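Local coordinates for protein acetolactate synthase isozyme 1 large subunit (Escherichia coli, PDB 6LPI) that serves as the catalytic large subunit of a thiamine diphosphate-dependent enzyme, binding thiamine diphosphate, a magnesium ion and flavin-adenine dinucleotide, at residues S38-Y43 against M81-G85; A67-A71 against I103-C107; R228-L232 against L331-I335; M260-H264 against D288-G292; V438-D444 against K465-N471. One frame throughout, in Å; residues are numbered along the deposited sequence.

How the interactions relate
The five contacts are spread over three domains, each built on a parallel sheet. Interactions 1 and 2 share the N-terminal sheet; the centres of the two contacts lie about 18 Å apart. Interactions 3 and 4 belong to the central domain, 4 nested along the chain inside 3. Interaction 4 holds the flavin; the Leu331 side chain of interaction 3 is about 9 Å from FAD. Interaction 5 carries the magnesium and diphosphate site. Its centre is about 24 Å from that of interaction 4, whose Arg289 side chain comes within about 7 Å of thiamine diphosphate. Cys83 of interaction 1 lines a separate pocket, about 33 Å between contact centres from interaction 5, probably for another thiamine diphosphate at the subunit interface.

Interaction 1. Residues S38-Y43 against M81-G85; sequences SILPVY and MACSG
In the N-terminal thiamine diphosphate-binding domain, Ser38 and Ile39 meet Cys83 and Ser84 where the chain leaves strand 78-82. Cys83 lines a thiamine diphosphate pocket, distinct from the one at Asp444 and Asn471. Ser38 is the polar link. Its OG sits between its own backbone N and carbonyl carbon (chi1 39°), which turns it to the loop. There it accepts a nearly straight hydrogen bond from Ser84 N, with N to OG 2.9 Å and 164° at the hydrogen. Ser38 OG also lies 3.6 Å from Cys83 CB. Ile39 packs on the end of the strand, its CB 3.8 Å from Ala82 O, and its CG2 branch faces Cys83 CB at 4.3 Å. One helical turn on, Val42 CG1 touches Met81 CE at 3.6 Å. The Met81 chain bends at its last torsion. Its SD comes 4.9 Å from the centroid of the Tyr43 ring, 34° off the normal, an oblique Met-aromatic contact. The two side chains run past each other in opposite directions. Around this, Ala16 and Ile19 of helix 15-25 touch Val42, His54 meets the Tyr43 ring edge-to-face, and strand 78-82 lies between strands 30-33 and 105-111.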
# COMPACT_ATOMS: atom_id res chain seq x y z
N SER B 38 -28.29 1.34 -8.35
CA SER B 38 -27.68 0.41 -9.30
C SER B 38 -27.04 -0.80 -8.64
O SER B 38 -26.68 -1.73 -9.35
CB SER B 38 -26.64 1.14 -10.14
OG SER B 38 -25.92 2.07 -9.34
N ILE B 39 -26.88 -0.80 -7.31
CA ILE B 39 -26.35 -1.97 -6.61
C ILE B 39 -27.40 -2.62 -5.71
O ILE B 39 -27.07 -3.56 -4.97
CB ILE B 39 -25.06 -1.63 -5.83
CG1 ILE B 39 -24.26 -2.89 -5.52
CG2 ILE B 39 -25.36 -0.89 -4.54
CD1 ILE B 39 -23.93 -3.71 -6.71
N LEU B 40 -28.64 -2.13 -5.72
CA LEU B 40 -29.65 -2.68 -4.81
C LEU B 40 -29.94 -4.17 -5.01
O LEU B 40 -30.28 -4.83 -4.01
CB LEU B 40 -30.96 -1.90 -4.90
CG LEU B 40 -30.95 -0.53 -4.24
CD1 LEU B 40 -32.39 -0.00 -4.06
CD2 LEU B 40 -30.18 -0.55 -2.92
N PRO B 41 -29.88 -4.74 -6.22
CA PRO B 41 -30.05 -6.21 -6.32
C PRO B 41 -29.06 -7.01 -5.49
O PRO B 41 -29.48 -7.93 -4.76
CB PRO B 41 -29.89 -6.46 -7.83
CG PRO B 41 -30.35 -5.20 -8.45
CD PRO B 41 -29.87 -4.11 -7.55
N VAL B 42 -27.76 -6.70 -5.56
CA VAL B 42 -26.80 -7.45 -4.75
C VAL B 42 -27.15 -7.33 -3.28
O VAL B 42 -27.18 -8.32 -2.54
CB VAL B 42 -25.36 -6.98 -5.04
CG1 VAL B 42 -24.35 -7.75 -4.23
CG2 VAL B 42 -25.05 -7.16 -6.50
N TYR B 43 -27.50 -6.11 -2.85
CA TYR B 43 -27.91 -5.92 -1.47
C TYR B 43 -29.10 -6.81 -1.13
O TYR B 43 -29.14 -7.43 -0.06
CB TYR B 43 -28.21 -4.44 -1.23
CG TYR B 43 -26.97 -3.70 -0.79
CD1 TYR B 43 -26.08 -3.16 -1.72
CD2 TYR B 43 -26.66 -3.58 0.55
CE1 TYR B 43 -24.91 -2.49 -1.31
CE2 TYR B 43 -25.51 -2.90 0.97
CZ TYR B 43 -24.65 -2.37 0.04
OH TYR B 43 -23.51 -1.73 0.46
N MET B 81 -18.25 -1.95 -1.39
CA MET B 81 -19.33 -1.90 -2.37
C MET B 81 -19.93 -0.50 -2.46
O MET B 81 -20.10 0.17 -1.44
CB MET B 81 -20.46 -2.85 -2.00
CG MET B 81 -20.03 -4.22 -1.57
SD MET B 81 -21.49 -5.22 -1.36
CE MET B 81 -21.41 -6.22 -2.84
N ALA B 82 -20.31 -0.10 -3.67
CA ALA B 82 -20.96 1.19 -3.85
C ALA B 82 -21.82 1.17 -5.10
O ALA B 82 -21.73 0.26 -5.94
CB ALA B 82 -19.92 2.32 -3.89
N CYS B 83 -22.69 2.18 -5.22
CA CYS B 83 -23.52 2.36 -6.41
C CYS B 83 -22.76 3.10 -7.52
O CYS B 83 -21.58 3.45 -7.38
CB CYS B 83 -24.82 3.08 -6.06
SG CYS B 83 -24.60 4.78 -5.44
N SER B 84 -23.43 3.35 -8.64
CA SER B 84 -22.83 4.12 -9.72
C SER B 84 -22.62 5.56 -9.29
O SER B 84 -22.96 5.98 -8.19
CB SER B 84 -23.70 4.08 -10.97
OG SER B 84 -25.00 4.58 -10.69
N GLY B 85 -22.06 6.33 -10.20
CA GLY B 85 -21.96 7.76 -10.06
C GLY B 85 -21.12 8.14 -8.87
O GLY B 85 -19.97 7.71 -8.75

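Interaction 2. Residues A67-A71 against I103-C107; sequences AQGMA and IPLIC
Leu105 pushes its CD1 branch into the side of helix 60-74, among Ala67, Gln68 and Ala71. This is the helix-on-sheet layer of an alpha/beta domain with a parallel sheet. The helix runs nearly antiparallel to strand 105-107, at 151°, and the two short axes come within 9.3 Å. Leu105 CD1 is 3.6 Å from Ala67 CB and 4.0 Å from Gln68 CG. Ala71 CB lies a little further off, at 4.4 Å from the same methyl. Ile95 of helix 86-101 also touches Leu105, so this side chain packs against two helices.

Gln68 lies across both Ile103 and Leu105 at about a right angle. Its chain bends at chi2 (-143°), which lays the amide end beside Ile103, with Gln68 CD 3.9 Å from Ile103 CD1. The amide is buried but well supplied with partners. Gln68 OE1 is hydrogen-bonded to Arg72 NE, and Gln68 NE2 to Asp97 OD2 and Ala94 O. The polar end of Gln68 is thus satisfied while its chain packs on Ile103 and Leu105.

Ala71 closes the contact near the start of the strand, where a small side chain meets backbone and methyl together. Ala71 CB is 3.4 Å from Pro104 O. Ile103 CG2, the branch that lies anti to its backbone N, reaches the same Ala71 CB at 3.6 Å.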
# COMPACT_ATOMS: atom_id res chain seq x y z
N ALA B 67 -12.41 -1.56 4.44
CA ALA B 67 -11.94 -2.73 3.72
C ALA B 67 -10.41 -2.79 3.76
O ALA B 67 -9.83 -3.87 3.92
CB ALA B 67 -12.46 -2.70 2.28
N GLN B 68 -9.76 -1.64 3.64
CA GLN B 68 -8.31 -1.62 3.69
C GLN B 68 -7.77 -2.07 5.05
O GLN B 68 -6.77 -2.78 5.10
CB GLN B 68 -7.79 -0.24 3.34
CG GLN B 68 -7.40 -0.13 1.89
CD GLN B 68 -6.16 0.74 1.71
OE1 GLN B 68 -5.14 0.55 2.39
NE2 GLN B 68 -6.26 1.72 0.83
N GLY B 69 -8.39 -1.63 6.15
CA GLY B 69 -7.93 -2.08 7.46
C GLY B 69 -8.07 -3.58 7.64
O GLY B 69 -7.16 -4.25 8.16
N MET B 70 -9.20 -4.13 7.20
CA MET B 70 -9.32 -5.59 7.22
C MET B 70 -8.17 -6.21 6.44
O MET B 70 -7.38 -6.98 6.99
CB MET B 70 -10.67 -6.01 6.65
CG MET B 70 -11.82 -5.46 7.46
SD MET B 70 -13.41 -6.17 7.07
CE MET B 70 -12.92 -7.78 6.44
N ALA B 71 -8.02 -5.79 5.16
CA ALA B 71 -7.02 -6.37 4.27
C ALA B 71 -5.60 -6.20 4.78
O ALA B 71 -4.78 -7.12 4.68
CB ALA B 71 -7.16 -5.78 2.87
N ILE B 103 -2.11 -3.37 -1.62
CA ILE B 103 -3.06 -4.05 -0.73
C ILE B 103 -4.14 -4.78 -1.52
O ILE B 103 -4.65 -4.23 -2.52
CB ILE B 103 -3.69 -3.05 0.26
CG1 ILE B 103 -2.60 -2.32 1.02
CG2 ILE B 103 -4.64 -3.74 1.21
CD1 ILE B 103 -2.73 -0.87 0.88
N PRO B 104 -4.50 -6.02 -1.13
CA PRO B 104 -5.54 -6.76 -1.87
C PRO B 104 -6.94 -6.29 -1.51
O PRO B 104 -7.48 -6.61 -0.45
CB PRO B 104 -5.30 -8.21 -1.43
CG PRO B 104 -4.70 -8.07 -0.05
CD PRO B 104 -3.87 -6.84 -0.07
N LEU B 105 -7.54 -5.52 -2.39
CA LEU B 105 -8.91 -5.09 -2.24
C LEU B 105 -9.70 -5.55 -3.46
O LEU B 105 -9.21 -5.51 -4.59
CB LEU B 105 -8.93 -3.55 -2.13
CG LEU B 105 -9.88 -2.82 -1.19
CD1 LEU B 105 -9.49 -3.16 0.24
CD2 LEU B 105 -9.81 -1.32 -1.45
N ILE B 106 -10.92 -6.02 -3.23
CA ILE B 106 -11.92 -6.16 -4.29
C ILE B 106 -12.98 -5.11 -4.04
O ILE B 106 -13.55 -5.04 -2.94
CB ILE B 106 -12.53 -7.57 -4.37
CG1 ILE B 106 -11.61 -8.52 -5.14
CG2 ILE B 106 -13.87 -7.53 -5.06
CD1 ILE B 106 -10.51 -9.09 -4.37
N CYS B 107 -13.23 -4.31 -5.05
CA CYS B 107 -14.16 -3.19 -4.99
C CYS B 107 -15.27 -3.45 -6.00
O CYS B 107 -15.00 -3.55 -7.20
CB CYS B 107 -13.39 -1.90 -5.28
SG CYS B 107 -14.34 -0.56 -5.92

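Interaction 3. Residues R228-L232 against L331-I335; sequences RVREL and LAQLI
Arg228 lays its guanidinium over Ala332, while Leu331 and Ile335 fit against the helix that carries Arg228. One face of the guanidinium covers Ala332 CB, which lies 3.1 Å from the plane and is offset toward the rim. The Arg228 chain is extended at first and then bends at chi3 (136°), which brings the head round to this methyl. Asp328 gives Arg228 NH1 a long, weak ion pair. Nearer the backbone, Arg228 CB is 4.0 Å from Leu331 CB and 3.9 Å from Ile335 CD1.

Leu331 points between Val229 and Leu232. Its CD1 meets Val229 CG2 at 3.6 Å, the two side chains passing at a slant. The Leu331 and Leu232 side chains cross at about a right angle, their CD2 atoms 4.2 Å apart. Ile335 buries the most surface here. Its CG1 rests on Leu232 CB at 4.0 Å, and its CG2 faces the carboxylate end of Glu231.

Leu232 and Val229 also touch strand 214-218. Helix 226-235 here packs against helix 327-334 and the residue that follows it, in the central domain, whose parallel sheet has the strand order 3-2-1-4-5-6 of a Rossmann-type fold.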
# COMPACT_ATOMS: atom_id res chain seq x y z
N ARG B 228 11.86 -15.93 8.58
CA ARG B 228 13.11 -16.11 7.86
C ARG B 228 13.88 -14.80 7.73
O ARG B 228 15.11 -14.82 7.67
CB ARG B 228 12.85 -16.71 6.48
CG ARG B 228 12.27 -18.11 6.52
CD ARG B 228 12.20 -18.70 5.14
NE ARG B 228 12.65 -20.08 5.12
CZ ARG B 228 11.82 -21.10 5.16
NH1 ARG B 228 10.52 -20.86 5.23
NH2 ARG B 228 12.27 -22.35 5.14
N VAL B 229 13.19 -13.66 7.74
CA VAL B 229 13.91 -12.39 7.71
C VAL B 229 14.67 -12.19 9.01
O VAL B 229 15.84 -11.81 9.00
CB VAL B 229 12.93 -11.23 7.46
CG1 VAL B 229 13.48 -9.93 8.03
CG2 VAL B 229 12.64 -11.09 5.99
N ARG B 230 14.03 -12.50 10.14
CA ARG B 230 14.72 -12.47 11.43
C ARG B 230 15.88 -13.45 11.45
O ARG B 230 17.00 -13.09 11.84
CB ARG B 230 13.73 -12.79 12.55
CG ARG B 230 14.23 -12.47 13.95
CD ARG B 230 13.30 -13.00 15.05
NE ARG B 230 13.72 -12.57 16.39
CZ ARG B 230 13.12 -11.64 17.12
NH1 ARG B 230 12.03 -11.02 16.67
NH2 ARG B 230 13.60 -11.33 18.32
N GLU B 231 15.65 -14.67 10.98
CA GLU B 231 16.69 -15.69 10.97
C GLU B 231 17.90 -15.20 10.19
O GLU B 231 19.03 -15.29 10.66
CB GLU B 231 16.15 -16.99 10.39
CG GLU B 231 17.12 -18.15 10.42
CD GLU B 231 16.50 -19.42 9.87
OE1 GLU B 231 15.41 -19.35 9.26
OE2 GLU B 231 17.07 -20.51 10.09
N LEU B 232 17.66 -14.61 9.02
CA LEU B 232 18.76 -14.10 8.21
C LEU B 232 19.47 -12.95 8.90
O LEU B 232 20.70 -12.95 9.02
CB LEU B 232 18.25 -13.63 6.86
CG LEU B 232 19.32 -12.84 6.12
CD1 LEU B 232 20.35 -13.75 5.43
CD2 LEU B 232 18.66 -11.90 5.13
N LEU B 331 14.75 -16.62 0.68
CA LEU B 331 15.41 -16.73 1.98
C LEU B 331 15.48 -18.18 2.44
O LEU B 331 16.44 -18.57 3.13
CB LEU B 331 14.63 -15.90 2.99
CG LEU B 331 14.69 -14.39 2.76
CD1 LEU B 331 14.12 -13.66 3.94
CD2 LEU B 331 16.12 -13.95 2.54
N ALA B 332 14.47 -18.98 2.11
CA ALA B 332 14.57 -20.41 2.34
C ALA B 332 15.74 -21.00 1.57
O ALA B 332 16.55 -21.75 2.12
CB ALA B 332 13.26 -21.10 1.96
N GLN B 333 15.90 -20.61 0.31
CA GLN B 333 17.01 -21.23 -0.39
C GLN B 333 18.35 -20.54 -0.10
O GLN B 333 19.39 -21.05 -0.53
CB GLN B 333 16.68 -21.23 -1.89
CG GLN B 333 16.11 -22.56 -2.38
CD GLN B 333 15.85 -22.53 -3.88
OE1 GLN B 333 16.76 -22.42 -4.70
NE2 GLN B 333 14.57 -22.65 -4.25
N LEU B 334 18.36 -19.44 0.64
CA LEU B 334 19.57 -18.64 0.84
C LEU B 334 20.17 -18.74 2.23
O LEU B 334 21.39 -18.78 2.36
CB LEU B 334 19.28 -17.16 0.55
CG LEU B 334 20.46 -16.21 0.80
CD1 LEU B 334 21.58 -16.40 -0.23
CD2 LEU B 334 20.02 -14.74 0.83
N ILE B 335 19.34 -18.78 3.28
CA ILE B 335 19.89 -18.77 4.64
C ILE B 335 20.89 -19.89 4.89
O ILE B 335 21.95 -19.62 5.46
CB ILE B 335 18.75 -18.74 5.67
CG1 ILE B 335 18.06 -17.38 5.63
CG2 ILE B 335 19.31 -18.93 7.04
CD1 ILE B 335 16.71 -17.37 6.26

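Interaction 4. Residues M260-H264 against D288-G292; sequences MLGMH and DRAIG. With FAD (flavin-adenine dinucleotide), chain I.
Met263 N gives a hydrogen bond to Arg289 O, with N to O 2.8 Å and 147° at the hydrogen. It ties the loop after strand 257-260 to the short helix 288-291, and the flavin of FAD lies beside the join. Met260 to His264, Arg289 and Ala290 all belong to the flavin-adenine dinucleotide pocket of the central domain. Just before the bond, Gly262 brings backbone against backbone: its CA is 3.9 Å from the CA of Ala290 and 3.4 Å from Ala290 O.

The loop backbone reads the pyrimidine edge of the flavin. FAD N3 donates to Leu261 O at 2.9 Å, nearly straight at 168°. His264 N donates to FAD O4, also at 2.9 Å and equally straight at 171°. A donor and an acceptor of the ring are thus matched by main-chain groups, which probably fixes how the ring is turned within the pocket.

Arg289 and Met263 lie side by side and point the same way. Met263 bends at both chi2 and chi3, which carries its CE to the edge of the Arg289 guanidinium. One face of that guanidinium looks onto the dimethyl end of the flavin, with FAD C8 4.0 Å above its plane. Leu261 CD1 rests on Ala290 O at 3.5 Å, while its CD2 is 4.1 Å from Ala290 CB. Ala290 CB also borders FAD O2.

Tyr217 of strand 214-218 touches Ala290 and Ile291, helix 267-273 touches Leu261, and Met396 of helix 393-401 touches Met260 and His264.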
# COMPACT_ATOMS: atom_id res chain seq x y z
N MET B 260 14.13 3.04 11.12
CA MET B 260 13.69 3.46 9.80
C MET B 260 14.66 4.46 9.20
O MET B 260 15.19 5.33 9.89
CB MET B 260 12.30 4.08 9.88
CG MET B 260 11.94 4.91 8.70
SD MET B 260 10.24 5.48 8.75
CE MET B 260 10.56 7.10 9.39
N LEU B 261 14.92 4.30 7.91
CA LEU B 261 15.77 5.17 7.12
C LEU B 261 14.95 6.23 6.37
O LEU B 261 13.73 6.15 6.25
CB LEU B 261 16.58 4.34 6.14
CG LEU B 261 15.86 4.03 4.84
CD1 LEU B 261 16.81 3.40 3.85
CD2 LEU B 261 14.68 3.11 5.12
N GLY B 262 15.65 7.25 5.88
CA GLY B 262 15.00 8.14 4.93
C GLY B 262 14.65 9.54 5.38
O GLY B 262 15.30 10.11 6.24
N MET B 263 13.56 10.07 4.81
CA MET B 263 13.28 11.50 4.86
C MET B 263 13.21 11.98 6.29
O MET B 263 13.73 13.05 6.62
CB MET B 263 11.95 11.79 4.15
CG MET B 263 11.21 13.03 4.62
SD MET B 263 10.25 13.86 3.30
CE MET B 263 8.93 12.74 2.96
N HIS B 264 12.52 11.23 7.14
CA HIS B 264 12.42 11.49 8.56
C HIS B 264 12.99 10.34 9.37
O HIS B 264 12.61 10.15 10.54
CB HIS B 264 10.96 11.75 8.93
CG HIS B 264 10.43 13.06 8.43
ND1 HIS B 264 9.45 13.13 7.46
CD2 HIS B 264 10.69 14.33 8.80
CE1 HIS B 264 9.16 14.40 7.23
NE2 HIS B 264 9.89 15.15 8.04
N ASP B 288 11.82 7.54 -3.18
CA ASP B 288 12.71 8.66 -2.87
C ASP B 288 12.66 9.01 -1.40
O ASP B 288 13.67 9.42 -0.82
CB ASP B 288 12.37 9.89 -3.73
CG ASP B 288 10.90 10.27 -3.66
OD1 ASP B 288 10.02 9.45 -4.06
OD2 ASP B 288 10.61 11.39 -3.19
N ARG B 289 11.49 8.86 -0.77
CA ARG B 289 11.34 9.21 0.63
C ARG B 289 12.12 8.28 1.55
O ARG B 289 12.42 8.67 2.69
CB ARG B 289 9.86 9.19 0.99
CG ARG B 289 9.11 10.45 0.55
CD ARG B 289 7.59 10.33 0.71
NE ARG B 289 6.95 11.65 0.76
CZ ARG B 289 5.68 11.90 0.40
NH1 ARG B 289 4.89 10.91 -0.03
NH2 ARG B 289 5.21 13.13 0.48
N ALA B 290 12.56 7.13 1.07
CA ALA B 290 13.47 6.30 1.85
C ALA B 290 14.90 6.45 1.39
O ALA B 290 15.82 6.29 2.20
CB ALA B 290 13.09 4.82 1.76
N ILE B 291 15.11 6.77 0.11
CA ILE B 291 16.41 6.76 -0.54
C ILE B 291 17.00 8.15 -0.71
O ILE B 291 18.22 8.33 -0.58
CB ILE B 291 16.24 6.07 -1.91
CG1 ILE B 291 16.09 4.57 -1.72
CG2 ILE B 291 17.30 6.42 -2.94
CD1 ILE B 291 16.86 4.04 -0.55
N GLY B 292 16.14 9.15 -0.90
CA GLY B 292 16.62 10.48 -1.21
C GLY B 292 17.08 10.52 -2.66
O GLY B 292 16.64 9.71 -3.49
PA FAD I . 6.10 -0.76 -0.57
O1A FAD I . 5.52 -0.97 0.77
O2A FAD I . 5.18 -0.22 -1.64
O5B FAD I . 6.64 -2.21 -0.90
C5B FAD I . 6.12 -2.98 -2.00
C4B FAD I . 7.29 -3.63 -2.68
O4B FAD I . 7.48 -4.98 -2.18
C3B FAD I . 7.14 -3.78 -4.19
O3B FAD I . 8.42 -3.57 -4.80
C2B FAD I . 6.59 -5.20 -4.32
O2B FAD I . 6.78 -5.80 -5.59
C1B FAD I . 7.44 -5.89 -3.27
N9A FAD I . 6.94 -7.17 -2.79
C8A FAD I . 5.70 -7.45 -2.28
N7A FAD I . 5.54 -8.70 -1.91
C5A FAD I . 6.77 -9.28 -2.20
C6A FAD I . 7.26 -10.60 -2.05
N6A FAD I . 6.54 -11.61 -1.55
N1A FAD I . 8.52 -10.85 -2.45
C2A FAD I . 9.25 -9.84 -2.95
N3A FAD I . 8.90 -8.57 -3.14
C4A FAD I . 7.64 -8.35 -2.74
N1 FAD I . 9.26 6.01 3.86
C2 FAD I . 10.54 5.80 4.29
O2 FAD I . 11.13 4.76 4.03
N3 FAD I . 11.18 6.76 5.05
C4 FAD I . 10.65 7.97 5.44
O4 FAD I . 11.32 8.74 6.12
C4X FAD I . 9.30 8.20 4.97
N5 FAD I . 8.70 9.33 5.29
C5X FAD I . 7.40 9.52 4.85
C6 FAD I . 6.74 10.71 5.18
C7 FAD I . 5.43 10.94 4.77
C7M FAD I . 4.76 12.24 5.13
C8 FAD I . 4.76 9.98 4.00
C8M FAD I . 3.35 10.21 3.53
C9 FAD I . 5.41 8.79 3.67
C9A FAD I . 6.72 8.57 4.07
N10 FAD I . 7.41 7.37 3.75
C10 FAD I . 8.69 7.16 4.18
C1' FAD I . 6.76 6.33 2.95
C2' FAD I . 7.15 6.39 1.48
O2' FAD I . 6.34 7.34 0.80
C3' FAD I . 6.92 5.01 0.85
O3' FAD I . 5.57 4.62 1.04
C4' FAD I . 7.83 3.91 1.39
O4' FAD I . 9.11 4.46 1.65
C5' FAD I . 7.95 2.75 0.43
O5' FAD I . 8.42 1.60 1.15
P FAD I . 8.57 0.23 0.44
O1P FAD I . 9.83 0.27 -0.43
O2P FAD I . 8.46 -0.76 1.35
O3P FAD I . 7.34 0.22 -0.50

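Interaction 5. Residues V438-D444 against K465-N471; sequences VLCFSGD and KIILMNN. With MG (magnesium ion), chain K; TPP (thiamine diphosphate), chain J.
Phe441 and Ile467 stand side by side on neighbouring parallel strands, pointing the same way. Ile467 CD1 sits over the centre of the Phe441 ring, 3.9 Å from the centroid and 13° off the normal, a CH-pi contact. The same methyl lies 3.6 Å from Leu439 CB. Met469, extended beyond CG, brings its CE to Phe441 CD2 at 3.8 Å. On the other face Ser442 CB meets Ile466 CG2 at 4.2 Å, and Ser442 OG is hydrogen-bonded to Asp390 OD2. Five backbone hydrogen bonds, from Lys465 N to Val438 O through Met469 N to Ser442 O, join the strands.

At the C-terminal ends of the strands the side chains turn polar. Asp444 and Asn471 both place CG between the backbone N and the carbonyl carbon (chi1 54° and 58°), which points their oxygens to one magnesium ion. Asp444 OD1 binds it at 2.2 Å and Asn471 OD1 at 2.1 Å. The planes of the two groups stand steeply to each other. Thiamine diphosphate adds O2A and O3B to the metal, and Ala473 N holds Asp444 OD2. Gly443-Asp444-Gly445 and Asn470-Asn471 match the GDG and NN ends of the metal and diphosphate motif of thiamine diphosphate enzymes.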
# COMPACT_ATOMS: atom_id res chain seq x y z
N VAL B 438 -7.08 -1.31 18.91
CA VAL B 438 -6.63 -0.54 17.78
C VAL B 438 -6.53 0.89 18.30
O VAL B 438 -7.53 1.45 18.79
CB VAL B 438 -7.61 -0.70 16.61
CG1 VAL B 438 -7.00 -0.22 15.35
CG2 VAL B 438 -7.98 -2.17 16.49
N LEU B 439 -5.31 1.40 18.34
CA LEU B 439 -5.02 2.79 18.66
C LEU B 439 -4.77 3.51 17.35
O LEU B 439 -4.08 2.98 16.47
CB LEU B 439 -3.81 2.89 19.58
CG LEU B 439 -3.99 2.05 20.85
CD1 LEU B 439 -2.78 1.17 21.14
CD2 LEU B 439 -4.25 2.99 22.02
N CYS B 440 -5.35 4.69 17.19
CA CYS B 440 -5.25 5.43 15.94
C CYS B 440 -4.65 6.80 16.22
O CYS B 440 -5.36 7.70 16.68
CB CYS B 440 -6.61 5.54 15.28
SG CYS B 440 -6.62 6.73 13.95
N PHE B 441 -3.36 6.97 15.96
CA PHE B 441 -2.71 8.27 16.13
C PHE B 441 -3.10 9.18 14.98
O PHE B 441 -2.77 8.90 13.82
CB PHE B 441 -1.19 8.11 16.19
CG PHE B 441 -0.71 7.42 17.42
CD1 PHE B 441 -0.59 6.04 17.46
CD2 PHE B 441 -0.38 8.15 18.56
CE1 PHE B 441 -0.15 5.39 18.62
CE2 PHE B 441 0.07 7.51 19.71
CZ PHE B 441 0.18 6.13 19.75
N SER B 442 -3.75 10.30 15.29
CA SER B 442 -4.31 11.18 14.28
C SER B 442 -3.95 12.63 14.58
O SER B 442 -3.43 12.97 15.65
CB SER B 442 -5.84 11.01 14.21
OG SER B 442 -6.44 11.83 13.23
N GLY B 443 -4.24 13.48 13.60
CA GLY B 443 -4.07 14.91 13.75
C GLY B 443 -5.37 15.63 13.43
O GLY B 443 -6.27 15.08 12.79
N ASP B 444 -5.42 16.90 13.84
CA ASP B 444 -6.65 17.69 13.71
C ASP B 444 -7.11 17.78 12.26
O ASP B 444 -8.32 17.79 11.99
CB ASP B 444 -6.45 19.08 14.31
CG ASP B 444 -5.25 19.81 13.74
OD1 ASP B 444 -4.33 19.16 13.23
OD2 ASP B 444 -5.26 21.05 13.74
N LYS B 465 -9.30 3.49 19.77
CA LYS B 465 -8.99 4.65 20.59
C LYS B 465 -8.24 5.66 19.74
O LYS B 465 -7.09 5.41 19.35
CB LYS B 465 -8.16 4.24 21.81
CG LYS B 465 -8.66 2.96 22.52
CD LYS B 465 -9.76 3.32 23.54
CE LYS B 465 -10.34 2.14 24.32
NZ LYS B 465 -11.42 1.39 23.69
N ILE B 466 -8.89 6.77 19.41
CA ILE B 466 -8.24 7.82 18.63
C ILE B 466 -7.37 8.66 19.56
O ILE B 466 -7.86 9.23 20.54
CB ILE B 466 -9.25 8.70 17.89
CG1 ILE B 466 -10.07 7.89 16.89
CG2 ILE B 466 -8.53 9.85 17.21
CD1 ILE B 466 -11.41 8.49 16.60
N ILE B 467 -6.07 8.71 19.27
CA ILE B 467 -5.14 9.57 19.98
C ILE B 467 -4.88 10.79 19.10
O ILE B 467 -4.07 10.75 18.16
CB ILE B 467 -3.85 8.84 20.35
CG1 ILE B 467 -4.16 7.59 21.18
CG2 ILE B 467 -2.90 9.75 21.09
CD1 ILE B 467 -3.56 6.33 20.63
N LEU B 468 -5.58 11.87 19.40
CA LEU B 468 -5.57 13.06 18.56
C LEU B 468 -4.52 14.04 19.09
O LEU B 468 -4.63 14.55 20.20
CB LEU B 468 -6.96 13.69 18.54
CG LEU B 468 -7.12 15.13 18.03
CD1 LEU B 468 -6.77 15.19 16.56
CD2 LEU B 468 -8.54 15.59 18.23
N MET B 469 -3.46 14.26 18.30
CA MET B 469 -2.51 15.34 18.56
C MET B 469 -3.01 16.53 17.76
O MET B 469 -2.91 16.55 16.54
CB MET B 469 -1.09 14.96 18.15
CG MET B 469 -0.68 13.57 18.55
SD MET B 469 1.11 13.40 18.63
CE MET B 469 1.28 11.61 18.49
N ASN B 470 -3.54 17.52 18.45
CA ASN B 470 -4.21 18.64 17.81
C ASN B 470 -3.24 19.82 17.94
O ASN B 470 -3.11 20.41 19.02
CB ASN B 470 -5.55 18.90 18.49
CG ASN B 470 -6.13 20.25 18.15
OD1 ASN B 470 -5.69 20.92 17.21
ND2 ASN B 470 -7.12 20.68 18.94
N ASN B 471 -2.54 20.12 16.85
CA ASN B 471 -1.62 21.25 16.74
C ASN B 471 -2.29 22.53 16.24
O ASN B 471 -1.59 23.53 16.07
CB ASN B 471 -0.45 20.89 15.81
CG ASN B 471 -0.91 20.49 14.43
OD1 ASN B 471 -2.10 20.47 14.13
ND2 ASN B 471 0.04 20.13 13.58
MG MG K . -2.27 18.43 13.57
N1' TPP J . -4.76 16.66 1.22
C2' TPP J . -4.89 15.29 1.41
CM2 TPP J . -6.20 14.59 1.20
N3' TPP J . -3.81 14.53 1.79
C4' TPP J . -2.58 15.11 1.96
N4' TPP J . -1.57 14.30 2.31
C5' TPP J . -2.43 16.48 1.77
C6' TPP J . -3.54 17.25 1.40
C7' TPP J . -1.10 17.16 1.99
N3 TPP J . -0.77 17.06 3.39
C2 TPP J . 0.04 16.07 3.90
S1 TPP J . 0.25 16.14 5.48
C5 TPP J . -0.69 17.45 5.58
C4 TPP J . -1.21 17.87 4.38
CM4 TPP J . -2.10 19.06 4.27
C6 TPP J . -0.92 18.06 6.95
C7 TPP J . -1.40 17.03 7.97
O7 TPP J . -2.32 17.66 8.83
PA TPP J . -2.65 17.07 10.29
O1A TPP J . -3.78 16.07 10.23
O2A TPP J . -2.99 18.27 11.15
O3A TPP J . -1.35 16.27 10.81
PB TPP J . -0.14 16.98 11.63
O1B TPP J . 0.49 15.94 12.58
O2B TPP J . 0.94 17.53 10.73
O3B TPP J . -0.67 18.18 12.39